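Local coordinates for kinesin-like protein (Caenorhabditis elegans, PDB 5X3E), which probably works as a kinesin-6 microtubule motor, using a P-loop nucleotide-binding motor domain to couple ATP hydrolysis to movement, at residues I161-A166 / E171-L176; P307-T312 / Y316-S321. One frame throughout, in Å; residues are numbered along the deposited sequence.

Interaction 1: residues I161-A166 / E171-L176; sequences IFYPSA and EIRATL. With SO4 (sulfate ion), chain O.
Tyr163 and Glu171 form the hydrogen-bonded antiparallel pair of a short beta hairpin, strands 162-165 and 169-172. Glu171 N bonds to Tyr163 O at 2.9 Å, and Tyr163 N returns a bond to Glu171 O at 3.1 Å. Arg173 N, just past the strand, reaches Ile161 O at 2.8 Å and extends the pairing.

Cation-pi packing dominates the side chains beside Tyr163. The Arg173 guanidinium lies over one ring face, CZ 4.0 Å from the ring centroid, with the two planes 30° apart; the opposite face meets Glu171 CB. Tyr163 has its CG between backbone N and carbonyl carbon (chi1 64°), which brings the ring back over the partner strand.

Apolar contact is made on the other face of the hairpin, where Phe162 and Ile172 lie side by side, CD1 of the phenylalanine 4.0 Å from CG1 of the isoleucine. Phe162 also packs on strands 213-225 and 296-307.

At its edge the guanidinium meets a sulfate, probably from the crystallisation liquor, through a weak bond from Arg173 NH2 to O3 (3.0 Å) and a longer, weak one from NH1 to O1; Cys160 O also accepts from NH1. Ring, backbone carbonyl and anion together would probably limit how the guanidinium turns over the Tyr163 face and help to balance its positive charge.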
# COMPACT_ATOMS: atom_id res chain seq x y z
N ILE A 161 8.20 -21.98 -9.12
CA ILE A 161 7.97 -22.03 -10.56
C ILE A 161 8.27 -20.66 -11.17
O ILE A 161 9.20 -20.50 -11.97
CB ILE A 161 6.54 -22.50 -10.87
CG1 ILE A 161 6.32 -23.92 -10.35
CG2 ILE A 161 6.28 -22.48 -12.37
CD1 ILE A 161 4.86 -24.31 -10.20
N PHE A 162 7.49 -19.66 -10.79
CA PHE A 162 7.92 -18.28 -10.97
C PHE A 162 9.01 -17.97 -9.95
O PHE A 162 9.03 -18.54 -8.85
CB PHE A 162 6.77 -17.30 -10.77
CG PHE A 162 5.65 -17.44 -11.76
CD1 PHE A 162 5.72 -16.83 -13.00
CD2 PHE A 162 4.50 -18.14 -11.43
CE1 PHE A 162 4.68 -16.94 -13.90
CE2 PHE A 162 3.46 -18.25 -12.32
CZ PHE A 162 3.55 -17.65 -13.56
N TYR A 163 9.93 -17.07 -10.30
CA TYR A 163 10.93 -16.63 -9.35
C TYR A 163 11.51 -15.30 -9.80
O TYR A 163 11.66 -15.06 -11.00
CB TYR A 163 12.04 -17.68 -9.17
CG TYR A 163 12.88 -17.97 -10.40
CD1 TYR A 163 12.44 -18.87 -11.37
CD2 TYR A 163 14.12 -17.38 -10.57
CE1 TYR A 163 13.21 -19.14 -12.49
CE2 TYR A 163 14.90 -17.65 -11.68
CZ TYR A 163 14.44 -18.53 -12.63
OH TYR A 163 15.21 -18.79 -13.74
N PRO A 164 11.86 -14.42 -8.85
CA PRO A 164 12.38 -13.09 -9.22
C PRO A 164 13.73 -13.18 -9.90
O PRO A 164 14.59 -13.98 -9.54
CB PRO A 164 12.50 -12.38 -7.87
CG PRO A 164 11.74 -13.22 -6.89
CD PRO A 164 11.79 -14.61 -7.40
N SER A 165 13.92 -12.32 -10.90
CA SER A 165 15.17 -12.27 -11.64
C SER A 165 15.62 -10.82 -11.77
O SER A 165 14.92 -9.89 -11.34
CB SER A 165 15.04 -12.93 -13.02
OG SER A 165 14.06 -12.27 -13.80
N ALA A 166 16.78 -10.63 -12.39
CA ALA A 166 17.44 -9.33 -12.39
C ALA A 166 16.55 -8.24 -12.97
O ALA A 166 15.69 -8.49 -13.83
CB ALA A 166 18.74 -9.40 -13.19
N GLU A 171 11.16 -15.07 -13.82
CA GLU A 171 11.44 -16.16 -14.74
C GLU A 171 10.61 -17.38 -14.35
O GLU A 171 9.88 -17.36 -13.35
CB GLU A 171 12.93 -16.50 -14.77
CG GLU A 171 13.84 -15.37 -15.18
CD GLU A 171 13.61 -14.92 -16.61
OE1 GLU A 171 13.14 -15.75 -17.42
OE2 GLU A 171 13.90 -13.75 -16.92
N ILE A 172 10.73 -18.45 -15.14
CA ILE A 172 9.93 -19.65 -14.96
C ILE A 172 10.83 -20.88 -15.04
O ILE A 172 11.48 -21.11 -16.06
CB ILE A 172 8.80 -19.75 -15.99
CG1 ILE A 172 7.88 -18.54 -15.86
CG2 ILE A 172 8.04 -21.06 -15.84
CD1 ILE A 172 6.92 -18.34 -17.01
N ARG A 173 10.86 -21.67 -13.96
CA ARG A 173 11.52 -22.97 -13.92
C ARG A 173 10.62 -24.05 -14.51
O ARG A 173 9.40 -23.90 -14.58
CB ARG A 173 11.88 -23.36 -12.49
CG ARG A 173 12.95 -22.54 -11.84
CD ARG A 173 13.37 -23.16 -10.54
NE ARG A 173 14.33 -22.32 -9.84
CZ ARG A 173 14.00 -21.34 -9.01
NH1 ARG A 173 12.72 -21.07 -8.77
NH2 ARG A 173 14.94 -20.62 -8.42
N ALA A 174 11.25 -25.14 -14.95
CA ALA A 174 10.51 -26.36 -15.24
C ALA A 174 10.09 -27.02 -13.93
O ALA A 174 10.66 -26.74 -12.87
CB ALA A 174 11.35 -27.33 -16.07
N THR A 175 9.09 -27.90 -14.00
CA THR A 175 8.42 -28.36 -12.78
C THR A 175 9.34 -29.16 -11.87
O THR A 175 9.36 -28.95 -10.66
CB THR A 175 7.17 -29.18 -13.14
OG1 THR A 175 6.65 -29.78 -11.95
CG2 THR A 175 7.49 -30.25 -14.17
N LEU A 176 10.13 -30.07 -12.43
CA LEU A 176 10.99 -30.89 -11.58
C LEU A 176 12.06 -30.02 -10.91
O LEU A 176 12.40 -30.23 -9.74
CB LEU A 176 11.60 -32.04 -12.37
CG LEU A 176 11.77 -33.37 -11.63
CD1 LEU A 176 12.89 -33.34 -10.61
CD2 LEU A 176 10.46 -33.75 -10.94
S SO4 O . 14.42 -18.44 -5.98
O1 SO4 O . 13.11 -19.10 -6.02
O2 SO4 O . 14.38 -17.36 -4.99
O3 SO4 O . 14.75 -17.90 -7.29
O4 SO4 O . 15.44 -19.42 -5.60

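Interaction 2: residues P307-T312 / Y316-S321; sequences PRAYET and YPTMDS
Thr318 lies across Pro307 at about a right angle, with its OG1 nearest the proline CB, and holds the proline carbonyl in two ways. Its N-H gives a straight bond to Pro307 O (2.9 Å, 166°), while the hydroxyl adds a weak one at 3.4 Å from OG1. The first torsion places OG1 between backbone N and carbonyl carbon (chi1 56°), and the same rotation carries CG2 toward Ala309, 3.9 Å from its CA. With an alanine here, Pro307 O would probably keep just the backbone bond from this segment, and a gap would be likely to open beside Ala309 where the methyl had been.

Ala309 turns its CB toward the other segment and donates its backbone N to Tyr316 O at 2.8 Å. These two backbone bonds lie on either side of Arg308 and Pro317, whose CA atoms face each other at 4.5 Å in a single bridge. Arg308 points away from the opposing segment, and so, overall, does Pro317, although its CB still touches Pro307 O. Arg308 runs out extended from CG to NE, and NE meets a water in the guanidinium plane at 2.7 Å. The same water accepts from Tyr316 N (3.0 Å), joining the two segments through solvent.

The contact bridges two parts of the loop between strands 296-307 and 325-333, beginning at the last residue of the first strand. Arg308 and Pro317 rest on Val214 of strand 213-225, Pro317 also touches Ile172 of strand 169-172, and Tyr316 leads off to pack on Ile161.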
# COMPACT_ATOMS: atom_id res chain seq x y z
N PRO A 307 0.31 -17.03 -18.97
CA PRO A 307 -0.70 -17.86 -19.64
C PRO A 307 -0.60 -19.32 -19.22
O PRO A 307 0.48 -19.91 -19.19
CB PRO A 307 -0.37 -17.68 -21.12
CG PRO A 307 0.29 -16.36 -21.20
CD PRO A 307 1.06 -16.19 -19.92
N ARG A 308 -1.75 -19.91 -18.90
CA ARG A 308 -1.79 -21.31 -18.49
C ARG A 308 -1.44 -22.21 -19.66
O ARG A 308 -1.87 -21.99 -20.79
CB ARG A 308 -3.16 -21.69 -17.94
CG ARG A 308 -3.18 -23.11 -17.44
CD ARG A 308 -4.48 -23.53 -16.81
NE ARG A 308 -4.40 -24.93 -16.39
CZ ARG A 308 -5.43 -25.63 -15.92
NH1 ARG A 308 -6.62 -25.07 -15.81
NH2 ARG A 308 -5.25 -26.89 -15.55
N ALA A 309 -0.64 -23.24 -19.38
CA ALA A 309 -0.23 -24.18 -20.42
C ALA A 309 -1.31 -25.22 -20.67
O ALA A 309 -1.92 -25.74 -19.73
CB ALA A 309 1.08 -24.86 -20.02
N TYR A 310 -1.55 -25.51 -21.94
CA TYR A 310 -2.47 -26.57 -22.31
C TYR A 310 -1.74 -27.91 -22.32
O TYR A 310 -0.52 -27.99 -22.13
CB TYR A 310 -3.09 -26.27 -23.68
CG TYR A 310 -4.02 -25.07 -23.68
CD1 TYR A 310 -5.34 -25.19 -23.27
CD2 TYR A 310 -3.56 -23.82 -24.09
CE1 TYR A 310 -6.19 -24.09 -23.27
CE2 TYR A 310 -4.41 -22.72 -24.09
CZ TYR A 310 -5.72 -22.86 -23.68
OH TYR A 310 -6.57 -21.77 -23.67
N GLU A 311 -2.52 -28.98 -22.49
CA GLU A 311 -1.99 -30.33 -22.73
C GLU A 311 -1.17 -30.86 -21.55
O GLU A 311 -0.24 -31.64 -21.73
CB GLU A 311 -1.18 -30.38 -24.02
CG GLU A 311 -1.95 -29.82 -25.20
CD GLU A 311 -1.17 -29.86 -26.48
OE1 GLU A 311 -0.04 -30.39 -26.46
OE2 GLU A 311 -1.68 -29.36 -27.50
N THR A 312 -1.52 -30.44 -20.33
CA THR A 312 -0.94 -30.98 -19.11
C THR A 312 -2.01 -31.12 -18.04
O THR A 312 -2.87 -30.24 -17.90
CB THR A 312 0.21 -30.10 -18.59
OG1 THR A 312 0.57 -30.53 -17.26
CG2 THR A 312 -0.19 -28.63 -18.55
N TYR A 316 0.11 -25.14 -14.69
CA TYR A 316 1.47 -24.70 -14.95
C TYR A 316 1.45 -23.62 -16.01
O TYR A 316 0.60 -23.64 -16.91
CB TYR A 316 2.35 -25.88 -15.41
CG TYR A 316 3.77 -25.76 -14.93
CD1 TYR A 316 4.13 -26.14 -13.65
CD2 TYR A 316 4.77 -25.27 -15.78
CE1 TYR A 316 5.43 -26.03 -13.21
CE2 TYR A 316 6.07 -25.16 -15.34
CZ TYR A 316 6.39 -25.54 -14.05
OH TYR A 316 7.68 -25.43 -13.60
N PRO A 317 2.36 -22.65 -15.93
CA PRO A 317 2.44 -21.62 -16.98
C PRO A 317 3.16 -22.14 -18.21
O PRO A 317 3.90 -23.12 -18.18
CB PRO A 317 3.25 -20.51 -16.30
CG PRO A 317 4.15 -21.25 -15.37
CD PRO A 317 3.30 -22.38 -14.83
N THR A 318 2.92 -21.44 -19.32
CA THR A 318 3.77 -21.62 -20.49
C THR A 318 5.18 -21.15 -20.15
O THR A 318 5.37 -20.21 -19.38
CB THR A 318 3.22 -20.83 -21.68
OG1 THR A 318 3.08 -19.45 -21.32
CG2 THR A 318 1.85 -21.37 -22.08
N MET A 319 6.18 -21.80 -20.75
CA MET A 319 7.55 -21.56 -20.33
C MET A 319 8.07 -20.18 -20.74
O MET A 319 9.05 -19.71 -20.15
CB MET A 319 8.47 -22.64 -20.89
CG MET A 319 8.19 -24.03 -20.34
SD MET A 319 8.34 -24.10 -18.55
CE MET A 319 10.05 -23.59 -18.34
N ASP A 320 7.41 -19.52 -21.68
CA ASP A 320 7.87 -18.23 -22.19
C ASP A 320 7.66 -17.14 -21.14
O ASP A 320 6.55 -16.65 -20.95
CB ASP A 320 7.15 -17.89 -23.49
CG ASP A 320 7.63 -16.59 -24.12
OD1 ASP A 320 7.00 -16.14 -25.10
OD2 ASP A 320 8.63 -16.02 -23.63
N SER A 321 8.75 -16.76 -20.46
CA SER A 321 8.70 -15.75 -19.41
C SER A 321 8.31 -14.37 -19.93
O SER A 321 7.82 -13.54 -19.15
CB SER A 321 10.04 -15.67 -18.68
OG SER A 321 11.02 -15.01 -19.46
O HOH W 1 -1.88 -25.92 -16.82

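Interactions 1 and 2 follow one another in sequence, yet their centres lie only 12 Å apart on the same side of the chain's centre. Two probable hydrogen bonds tie them directly: Tyr316 OH to Arg173 O (2.5 Å) and Ser321 OG to Glu171 OE1 (3.0 Å). The 316-321 segment thus lies against the second half of the 161-166 / 171-176 hairpin and is likely to steady the end of strand 169-172 and the turn into helix 175-187. The sulfate belongs to interaction 1. Both contacts sit far out, with centres about 26 and 30 Å from that of the chain, and neither contains the probable P-loop that follows strand 114-119.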